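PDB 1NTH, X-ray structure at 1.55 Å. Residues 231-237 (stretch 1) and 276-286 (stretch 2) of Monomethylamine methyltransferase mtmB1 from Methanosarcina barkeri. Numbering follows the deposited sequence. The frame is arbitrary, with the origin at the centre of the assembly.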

# COMPACT_ATOMS: atom_id res chain seq x y z
N SER A 231 20.83 12.46 -18.37
CA SER A 231 21.97 13.30 -18.71
C SER A 231 22.01 13.89 -20.11
O SER A 231 21.88 13.17 -21.10
CB SER A 231 23.26 12.50 -18.49
OG SER A 231 23.33 11.97 -17.18
N GLN A 232 22.18 15.21 -20.18
CA GLN A 232 22.30 15.88 -21.47
C GLN A 232 23.77 15.73 -21.87
O GLN A 232 24.63 15.52 -21.01
CB GLN A 232 21.98 17.37 -21.36
CG GLN A 232 20.53 17.70 -21.08
CD GLN A 232 20.25 19.18 -21.23
OE1 GLN A 232 20.52 19.76 -22.29
NE2 GLN A 232 19.72 19.81 -20.18
N LEU A 233 24.06 15.83 -23.16
CA LEU A 233 25.43 15.72 -23.62
C LEU A 233 26.04 17.10 -23.85
O LEU A 233 25.38 18.12 -23.61
CB LEU A 233 25.47 14.88 -24.90
CG LEU A 233 24.85 13.48 -24.77
CD1 LEU A 233 25.02 12.72 -26.07
CD2 LEU A 233 25.51 12.72 -23.62
N ASN A 234 27.28 17.15 -24.32
CA ASN A 234 27.97 18.43 -24.55
C ASN A 234 28.17 18.73 -26.04
O ASN A 234 28.78 17.93 -26.74
CB ASN A 234 29.34 18.41 -23.88
CG ASN A 234 29.26 18.23 -22.39
OD1 ASN A 234 28.87 17.17 -21.89
ND2 ASN A 234 29.60 19.27 -21.65
N GLU A 235 27.64 19.85 -26.54
CA GLU A 235 26.85 20.84 -25.80
C GLU A 235 25.54 20.95 -26.58
O GLU A 235 25.56 20.87 -27.81
CB GLU A 235 27.54 22.21 -25.79
CG GLU A 235 28.96 22.24 -25.22
CD GLU A 235 29.02 21.93 -23.73
OE1 GLU A 235 27.95 21.94 -23.07
OE2 GLU A 235 30.13 21.69 -23.22
N LEU A 236 24.42 21.17 -25.89
CA LEU A 236 23.10 21.26 -26.53
C LEU A 236 22.99 20.04 -27.43
O LEU A 236 22.77 20.14 -28.65
CB LEU A 236 22.95 22.54 -27.35
CG LEU A 236 22.54 23.79 -26.56
CD1 LEU A 236 23.65 24.19 -25.61
CD2 LEU A 236 22.23 24.93 -27.53
N LYS A 237 23.11 18.87 -26.81
CA LYS A 237 23.12 17.61 -27.51
C LYS A 237 22.50 16.51 -26.66
O LYS A 237 22.52 16.58 -25.43
CB LYS A 237 24.58 17.28 -27.82
CG LYS A 237 24.85 16.00 -28.57
CD LYS A 237 26.35 15.76 -28.68
CE LYS A 237 27.06 16.92 -29.39
NZ LYS A 237 28.54 16.77 -29.36
N ILE A 276 26.46 31.09 -21.40
CA ILE A 276 25.32 31.22 -22.30
C ILE A 276 24.77 29.82 -22.55
O ILE A 276 23.56 29.60 -22.51
CB ILE A 276 25.74 31.86 -23.65
CG1 ILE A 276 26.09 33.33 -23.44
CG2 ILE A 276 24.62 31.71 -24.68
CD1 ILE A 276 26.62 34.02 -24.69
N VAL A 277 25.67 28.87 -22.80
CA VAL A 277 25.27 27.49 -23.03
C VAL A 277 24.61 26.92 -21.77
O VAL A 277 23.60 26.23 -21.86
CB VAL A 277 26.49 26.60 -23.39
CG1 VAL A 277 26.13 25.13 -23.30
CG2 VAL A 277 26.96 26.93 -24.80
N ASP A 278 25.18 27.24 -20.62
CA ASP A 278 24.66 26.76 -19.34
C ASP A 278 23.21 27.22 -19.15
O ASP A 278 22.35 26.43 -18.76
CB ASP A 278 25.53 27.26 -18.19
CG ASP A 278 25.31 26.47 -16.91
OD1 ASP A 278 24.39 25.62 -16.88
OD2 ASP A 278 26.05 26.71 -15.94
N VAL A 279 22.95 28.50 -19.40
CA VAL A 279 21.59 29.02 -19.26
C VAL A 279 20.68 28.28 -20.25
O VAL A 279 19.57 27.89 -19.91
CB VAL A 279 21.54 30.55 -19.53
CG1 VAL A 279 20.09 31.02 -19.64
CG2 VAL A 279 22.25 31.29 -18.40
N ALA A 280 21.17 28.08 -21.47
CA ALA A 280 20.40 27.39 -22.48
C ALA A 280 20.05 25.96 -22.06
O ALA A 280 18.95 25.48 -22.35
CB ALA A 280 21.16 27.37 -23.81
N THR A 281 20.98 25.27 -21.40
CA THR A 281 20.70 23.89 -20.99
C THR A 281 19.81 23.81 -19.76
O THR A 281 19.13 22.80 -19.56
CB THR A 281 22.01 23.07 -20.80
OG1 THR A 281 22.83 23.65 -19.79
CG2 THR A 281 22.79 23.03 -22.11
N HIS A 282 19.79 24.86 -18.94
CA HIS A 282 18.90 24.90 -17.77
C HIS A 282 17.49 24.97 -18.34
O HIS A 282 16.57 24.31 -17.86
CB HIS A 282 19.15 26.14 -16.91
CG HIS A 282 20.18 25.96 -15.84
ND1 HIS A 282 21.53 25.83 -16.11
CD2 HIS A 282 20.06 25.90 -14.49
CE1 HIS A 282 22.19 25.70 -14.97
NE2 HIS A 282 21.33 25.75 -13.97
N ILE A 283 17.32 25.79 -19.38
CA ILE A 283 16.02 25.94 -20.02
C ILE A 283 15.63 24.65 -20.77
O ILE A 283 14.48 24.21 -20.70
CB ILE A 283 16.03 27.13 -21.02
CG1 ILE A 283 16.23 28.45 -20.26
CG2 ILE A 283 14.72 27.18 -21.80
CD1 ILE A 283 16.45 29.67 -21.16
N ASN A 284 16.58 24.05 -21.47
CA ASN A 284 16.30 22.82 -22.20
C ASN A 284 15.83 21.71 -21.27
O ASN A 284 15.05 20.84 -21.66
CB ASN A 284 17.54 22.36 -22.97
CG ASN A 284 17.23 21.27 -23.97
OD1 ASN A 284 16.32 21.41 -24.79
ND2 ASN A 284 17.97 20.17 -23.91
N ALA A 285 16.30 21.74 -20.02
CA ALA A 285 15.93 20.72 -19.04
C ALA A 285 14.41 20.63 -18.85
O ALA A 285 13.86 19.53 -18.80
CB ALA A 285 16.60 21.02 -17.70
N VAL A 286 13.74 21.77 -18.75
CA VAL A 286 12.30 21.76 -18.52
C VAL A 286 11.49 21.63 -19.81
O VAL A 286 10.27 21.47 -19.78
CB VAL A 286 11.85 23.04 -17.76
CG1 VAL A 286 12.57 23.11 -16.43
CG2 VAL A 286 12.13 24.29 -18.59

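Stretch 2 belongs to a helix that begins earlier in the chain. Stretch 1 crosses one side of this helix as an irregular segment. At the level of the backbone the two stay well apart: the CA atoms of Leu236 and Thr281 lie 6.6 Å from each other, and those of Glu235 and Val277 lie 7.4 Å apart. Side chains therefore bridge most of the gap. The contact buries 323 Å² in all. Gln232 and Leu236 cover the most surface from stretch 1. Thr281 and Val277 cover the most from the helix.

Gln232 supplies the polar part. Its CA-to-CB bond points toward the helix, and its chain is extended at chi2 (t), so the terminal amide reaches the helix. The amide uses both its donor and its acceptor there. NE2 of Gln232 donates to the backbone O of Thr281 at 3.1 Å. OE1 of Gln232 accepts from ND2 of Asn284 at 3.0 Å. Both bonds are close to straight, with N-H...acceptor angles of 159° and 163°. The O of Thr281 also accepts the helical bond from N of Ala285, at 3.1 Å. This carbonyl thus serves the helix and the side chain of Gln232 together. Asn284 sits one helical turn on from Ala280, and its CA-to-CB bond also points toward stretch 1.

Leu236 supplies the apolar part. Its CA-to-CB bond points sideways, but the end of the side chain comes nearer to the helix. CD1 of Leu236 lies 3.5 Å from CG1 of Val277, 3.8 Å from CG2 of Thr281 and 4.4 Å from CB of Ala280. Val277, Ala280 and Thr281 fall within about one turn, so their side chains can meet the same methyl group. The small side chain of Ala280 makes the longest of these three contacts. Thr281 joins the two parts, with its carbonyl bonded to Gln232 and its methyl packed on Leu236.

Glu235 adds a smaller contact. Its OE1 lies 3.7 Å from CG1 of Val277, a van der Waals approach with no polar partner on the helix.

A cis peptide bond precedes Glu235 in stretch 1. Hydrogen bonds also link residues within this stretch. N of Leu233 donates to O of Lys237 at 2.8 Å, closing a turn. ND2 of Asn234 donates to OE2 of Glu235 at 2.9 Å, and NZ of Lys237 donates to O of Asn234, also at 2.9 Å. The CA-to-CB bond of Lys237 points away from the helix.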